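PDB 3CZP: putative polyphosphate kinase 2 from Pseudomonas aeruginosa PAO1, which uses inorganic polyphosphate as phosphate donor to convert AMP to ADP and, less efficiently, GMP to GDP, with magnesium as cofactor. Local coordinates for residues F296-E306 against R357-Y368. Numbering follows the deposited sequence.
Sequences FRQHSLVAVFE and RRQFTIFDRSWY
L301 and F360 run side by side from neighbouring strands, and the leucine turns one methyl onto the phenylalanine ring: CD2 stands 3.4 Å from the centroid of the F360 ring, 12° off its normal, a CH-pi contact. With CG of F360 anti to the backbone N (chi1 179°), the ring lies alongside the leucine and takes that methyl over one face, while CB of A303 meets its edge. On the face of the sheet carrying V302 and V304, CG1 of V302 abuts the rim of the F363 ring at CD2, 3.7 Å away, and CG2 of V304 packs 3.6 Å from CZ2 of W367, whose CZ3 in turn covers a face of F363. Strand 300-306 is central in the parallel 2-3-1-4-5 sheet of the second of two fused PPK2 domains, of the P-loop NTPase clan; 360-364 is its neighbour on one side, laced to it by backbone bonds such as F363 N to A303 O (2.8 Å). Just past strand 360-364, S366 OG donates to the anti lone pair of E306 OE2 (2.6 Å) and accepts from Y368 N (3.1 Å) in an ST turn; a water donates to E306 OE1. At the other end the guanidinium groups of R297 and R358 stack, planes 28° apart, despite their like charges.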
loop_
_atom_site.group_PDB
_atom_site.type_symbol
_atom_site.label_atom_id
_atom_site.label_comp_id
_atom_site.label_asym_id
_atom_site.label_seq_id
_atom_site.Cartn_x
_atom_site.Cartn_y
_atom_site.Cartn_z
ATOM N N PHE A 296 0.672 17.547 21.149
ATOM C CA PHE A 296 1.059 16.955 19.891
ATOM C C PHE A 296 0.115 15.869 19.387
ATOM O O PHE A 296 0.098 15.577 18.209
ATOM C CB PHE A 296 2.477 16.409 19.986
ATOM C CG PHE A 296 3.110 16.198 18.644
ATOM C CD1 PHE A 296 3.358 17.281 17.803
ATOM C CD2 PHE A 296 3.490 14.952 18.226
ATOM C CE1 PHE A 296 3.949 17.087 16.551
ATOM C CE2 PHE A 296 4.035 14.788 16.975
ATOM C CZ PHE A 296 4.260 15.868 16.169
ATOM N N ARG A 297 -0.665 15.254 20.281
ATOM C CA ARG A 297 -1.679 14.240 19.899
ATOM C C ARG A 297 -2.706 14.723 18.914
ATOM O O ARG A 297 -3.297 13.940 18.204
ATOM C CB ARG A 297 -2.482 13.782 21.129
ATOM C CG ARG A 297 -1.654 13.011 22.086
ATOM C CD ARG A 297 -2.418 12.609 23.319
ATOM N NE ARG A 297 -1.557 11.700 24.068
ATOM C CZ ARG A 297 -1.373 10.421 23.758
ATOM N NH1 ARG A 297 -0.552 9.688 24.501
ATOM N NH2 ARG A 297 -2.035 9.864 22.739
ATOM N N GLN A 298 -2.958 16.019 18.953
ATOM C CA GLN A 298 -3.885 16.683 18.060
ATOM C C GLN A 298 -3.254 16.999 16.719
ATOM O O GLN A 298 -3.922 17.516 15.829
ATOM C CB GLN A 298 -4.336 17.962 18.754
ATOM C CG GLN A 298 -4.902 19.058 17.880
ATOM C CD GLN A 298 -5.490 20.197 18.704
ATOM O OE1 GLN A 298 -5.294 20.256 19.933
ATOM N NE2 GLN A 298 -6.186 21.133 18.022
ATOM N N HIS A 299 -1.986 16.649 16.549
ATOM C CA HIS A 299 -1.204 17.108 15.433
ATOM C C HIS A 299 -0.325 16.024 14.824
ATOM O O HIS A 299 -0.193 14.917 15.336
ATOM C CB HIS A 299 -0.274 18.258 15.897
ATOM C CG HIS A 299 -1.005 19.506 16.303
ATOM N ND1 HIS A 299 -1.636 20.337 15.392
ATOM C CD2 HIS A 299 -1.217 20.055 17.519
ATOM C CE1 HIS A 299 -2.199 21.347 16.036
ATOM N NE2 HIS A 299 -1.966 21.194 17.328
ATOM N N SER A 300 0.305 16.385 13.717
ATOM C CA SER A 300 1.468 15.647 13.276
ATOM C C SER A 300 2.411 16.659 12.614
ATOM O O SER A 300 2.077 17.822 12.513
ATOM C CB SER A 300 1.067 14.457 12.380
ATOM O OG SER A 300 0.377 14.945 11.275
ATOM N N LEU A 301 3.589 16.199 12.195
ATOM C CA LEU A 301 4.597 17.089 11.653
ATOM C C LEU A 301 5.044 16.564 10.312
ATOM O O LEU A 301 5.243 15.367 10.156
ATOM C CB LEU A 301 5.773 17.209 12.637
ATOM C CG LEU A 301 6.930 18.203 12.462
ATOM C CD1 LEU A 301 6.392 19.595 12.462
ATOM C CD2 LEU A 301 7.930 18.030 13.647
ATOM N N VAL A 302 5.159 17.476 9.350
ATOM C CA VAL A 302 5.855 17.227 8.062
ATOM C C VAL A 302 6.950 18.241 7.887
ATOM O O VAL A 302 6.681 19.455 7.878
ATOM C CB VAL A 302 4.855 17.258 6.872
ATOM C CG1 VAL A 302 5.588 17.183 5.521
ATOM C CG2 VAL A 302 3.875 16.093 7.009
ATOM N N ALA A 303 8.189 17.741 7.748
ATOM C CA ALA A 303 9.383 18.549 7.392
ATOM C C ALA A 303 9.870 18.193 6.020
ATOM O O ALA A 303 10.240 17.049 5.747
ATOM C CB ALA A 303 10.510 18.406 8.422
ATOM N N VAL A 304 9.838 19.167 5.130
ATOM C CA VAL A 304 10.306 19.009 3.777
ATOM C C VAL A 304 11.704 19.609 3.611
ATOM O O VAL A 304 11.940 20.751 4.030
ATOM C CB VAL A 304 9.380 19.757 2.801
ATOM C CG1 VAL A 304 10.117 19.979 1.483
ATOM C CG2 VAL A 304 7.990 19.016 2.634
ATOM N N PHE A 305 12.622 18.868 3.010
ATOM C CA PHE A 305 13.977 19.388 2.732
ATOM C C PHE A 305 14.339 19.394 1.266
ATOM O O PHE A 305 14.311 18.357 0.605
ATOM C CB PHE A 305 15.048 18.552 3.468
ATOM C CG PHE A 305 15.071 18.753 4.940
ATOM C CD1 PHE A 305 15.987 19.642 5.531
ATOM C CD2 PHE A 305 14.195 18.057 5.759
ATOM C CE1 PHE A 305 16.004 19.812 6.897
ATOM C CE2 PHE A 305 14.169 18.257 7.156
ATOM C CZ PHE A 305 15.074 19.095 7.726
ATOM N N GLU A 306 14.670 20.580 0.765
ATOM C CA GLU A 306 15.213 20.768 -0.545
ATOM C C GLU A 306 16.480 21.628 -0.415
ATOM O O GLU A 306 16.719 22.272 0.628
ATOM C CB GLU A 306 14.199 21.464 -1.468
ATOM C CG GLU A 306 12.808 20.812 -1.654
ATOM C CD GLU A 306 12.764 19.538 -2.530
ATOM O OE1 GLU A 306 13.757 19.225 -3.193
ATOM O OE2 GLU A 306 11.690 18.851 -2.543
ATOM N N ARG A 357 -1.878 10.994 12.904
ATOM C CA ARG A 357 -1.755 11.849 14.074
ATOM C C ARG A 357 -0.654 11.347 15.005
ATOM O O ARG A 357 -0.497 10.157 15.226
ATOM C CB ARG A 357 -3.053 11.894 14.864
ATOM C CG ARG A 357 -4.143 12.698 14.169
ATOM C CD ARG A 357 -4.348 14.022 14.878
ATOM N NE ARG A 357 -5.414 14.772 14.226
ATOM C CZ ARG A 357 -6.618 15.020 14.736
ATOM N NH1 ARG A 357 -6.960 14.616 15.974
ATOM N NH2 ARG A 357 -7.482 15.714 13.985
ATOM N N ARG A 358 0.071 12.306 15.565
ATOM C CA ARG A 358 1.170 12.088 16.485
ATOM C C ARG A 358 2.441 11.618 15.814
ATOM O O ARG A 358 3.375 11.370 16.497
ATOM C CB ARG A 358 0.781 11.124 17.595
ATOM C CG ARG A 358 1.432 11.477 18.906
ATOM C CD ARG A 358 0.671 10.797 19.986
ATOM N NE ARG A 358 1.492 10.645 21.176
ATOM C CZ ARG A 358 1.629 9.504 21.846
ATOM N NH1 ARG A 358 0.988 8.394 21.441
ATOM N NH2 ARG A 358 2.398 9.471 22.931
ATOM N N GLN A 359 2.485 11.538 14.488
ATOM C CA GLN A 359 3.680 11.073 13.790
ATOM C C GLN A 359 4.418 12.265 13.174
ATOM O O GLN A 359 3.883 13.385 13.072
ATOM C CB GLN A 359 3.359 10.029 12.684
ATOM C CG GLN A 359 2.670 8.745 13.138
ATOM C CD GLN A 359 2.397 7.708 11.979
ATOM O OE1 GLN A 359 2.396 8.035 10.783
ATOM N NE2 GLN A 359 2.204 6.450 12.364
ATOM N N PHE A 360 5.647 11.998 12.736
ATOM C CA PHE A 360 6.558 13.023 12.192
ATOM C C PHE A 360 7.217 12.440 10.962
ATOM O O PHE A 360 7.872 11.447 11.055
ATOM C CB PHE A 360 7.603 13.368 13.275
ATOM C CG PHE A 360 8.657 14.407 12.883
ATOM C CD1 PHE A 360 8.567 15.182 11.704
ATOM C CD2 PHE A 360 9.739 14.590 13.712
ATOM C CE1 PHE A 360 9.545 16.117 11.386
ATOM C CE2 PHE A 360 10.743 15.509 13.400
ATOM C CZ PHE A 360 10.656 16.275 12.242
ATOM N N THR A 361 6.971 12.996 9.788
ATOM C CA THR A 361 7.546 12.462 8.540
ATOM C C THR A 361 8.459 13.542 7.997
ATOM O O THR A 361 8.123 14.713 7.958
ATOM C CB THR A 361 6.515 12.099 7.485
ATOM O OG1 THR A 361 5.612 11.127 8.011
ATOM C CG2 THR A 361 7.202 11.574 6.199
ATOM N N ILE A 362 9.652 13.123 7.630
ATOM C CA ILE A 362 10.644 13.994 7.043
ATOM C C ILE A 362 10.822 13.543 5.556
ATOM O O ILE A 362 11.049 12.334 5.273
ATOM C CB ILE A 362 11.959 13.816 7.786
ATOM C CG1 ILE A 362 11.833 14.143 9.292
ATOM C CG2 ILE A 362 13.063 14.633 7.094
ATOM C CD1 ILE A 362 13.204 14.141 10.036
ATOM N N PHE A 363 10.741 14.521 4.643
ATOM C CA PHE A 363 10.841 14.307 3.243
ATOM C C PHE A 363 12.185 14.868 2.796
ATOM O O PHE A 363 12.419 16.075 2.787
ATOM C CB PHE A 363 9.684 14.952 2.488
ATOM C CG PHE A 363 8.373 14.240 2.639
ATOM C CD1 PHE A 363 8.075 13.149 1.844
ATOM C CD2 PHE A 363 7.450 14.632 3.615
ATOM C CE1 PHE A 363 6.873 12.462 1.977
ATOM C CE2 PHE A 363 6.213 13.963 3.751
ATOM C CZ PHE A 363 5.934 12.880 2.929
ATOM N N ASP A 364 13.076 13.968 2.461
ATOM C CA ASP A 364 14.317 14.343 1.847
ATOM C C ASP A 364 14.097 14.393 0.347
ATOM O O ASP A 364 14.095 13.372 -0.341
ATOM C CB ASP A 364 15.400 13.359 2.239
ATOM C CG ASP A 364 16.783 13.777 1.746
ATOM O OD1 ASP A 364 16.948 14.858 1.113
ATOM O OD2 ASP A 364 17.723 13.003 1.986
ATOM N N ARG A 365 13.891 15.618 -0.135
ATOM C CA ARG A 365 13.249 15.895 -1.422
ATOM C C ARG A 365 11.784 15.515 -1.333
ATOM O O ARG A 365 11.383 14.838 -0.404
ATOM C CB ARG A 365 13.956 15.215 -2.576
ATOM C CG ARG A 365 15.426 15.484 -2.576
ATOM C CD ARG A 365 16.102 14.715 -3.645
ATOM N NE ARG A 365 15.932 15.375 -4.929
ATOM C CZ ARG A 365 16.729 15.196 -5.980
ATOM N NH1 ARG A 365 17.778 14.378 -5.894
ATOM N NH2 ARG A 365 16.490 15.854 -7.126
ATOM N N SER A 366 10.967 16.042 -2.218
ATOM C CA SER A 366 9.555 16.081 -1.935
ATOM C C SER A 366 8.792 16.277 -3.208
ATOM O O SER A 366 9.343 16.141 -4.289
ATOM C CB SER A 366 9.259 17.251 -0.949
ATOM O OG SER A 366 9.253 18.491 -1.678
ATOM N N TRP A 367 7.517 16.660 -3.064
ATOM C CA TRP A 367 6.664 16.989 -4.206
ATOM C C TRP A 367 7.084 18.224 -4.983
ATOM O O TRP A 367 6.588 18.459 -6.059
ATOM C CB TRP A 367 5.221 17.187 -3.742
ATOM C CG TRP A 367 5.043 17.974 -2.471
ATOM C CD1 TRP A 367 4.788 19.325 -2.358
ATOM C CD2 TRP A 367 5.058 17.457 -1.122
ATOM N NE1 TRP A 367 4.663 19.672 -1.031
ATOM C CE2 TRP A 367 4.833 18.559 -0.251
ATOM C CE3 TRP A 367 5.311 16.196 -0.572
ATOM C CZ2 TRP A 367 4.804 18.437 1.101
ATOM C CZ3 TRP A 367 5.270 16.056 0.806
ATOM C CH2 TRP A 367 5.014 17.171 1.639
ATOM N N TYR A 368 7.954 19.034 -4.402
ATOM C CA TYR A 368 8.579 20.168 -5.088
ATOM C C TYR A 368 9.491 19.807 -6.255
ATOM O O TYR A 368 9.802 20.677 -7.104
ATOM C CB TYR A 368 9.245 21.108 -4.077
ATOM C CG TYR A 368 8.207 21.842 -3.267
ATOM C CD1 TYR A 368 7.540 22.922 -3.802
ATOM C CD2 TYR A 368 7.827 21.402 -1.992
ATOM C CE1 TYR A 368 6.550 23.602 -3.086
ATOM C CE2 TYR A 368 6.827 22.088 -1.265
ATOM C CZ TYR A 368 6.202 23.198 -1.826
ATOM O OH TYR A 368 5.209 23.897 -1.166
HETATM O O HOH W 1 13.527 17.719 -5.401
#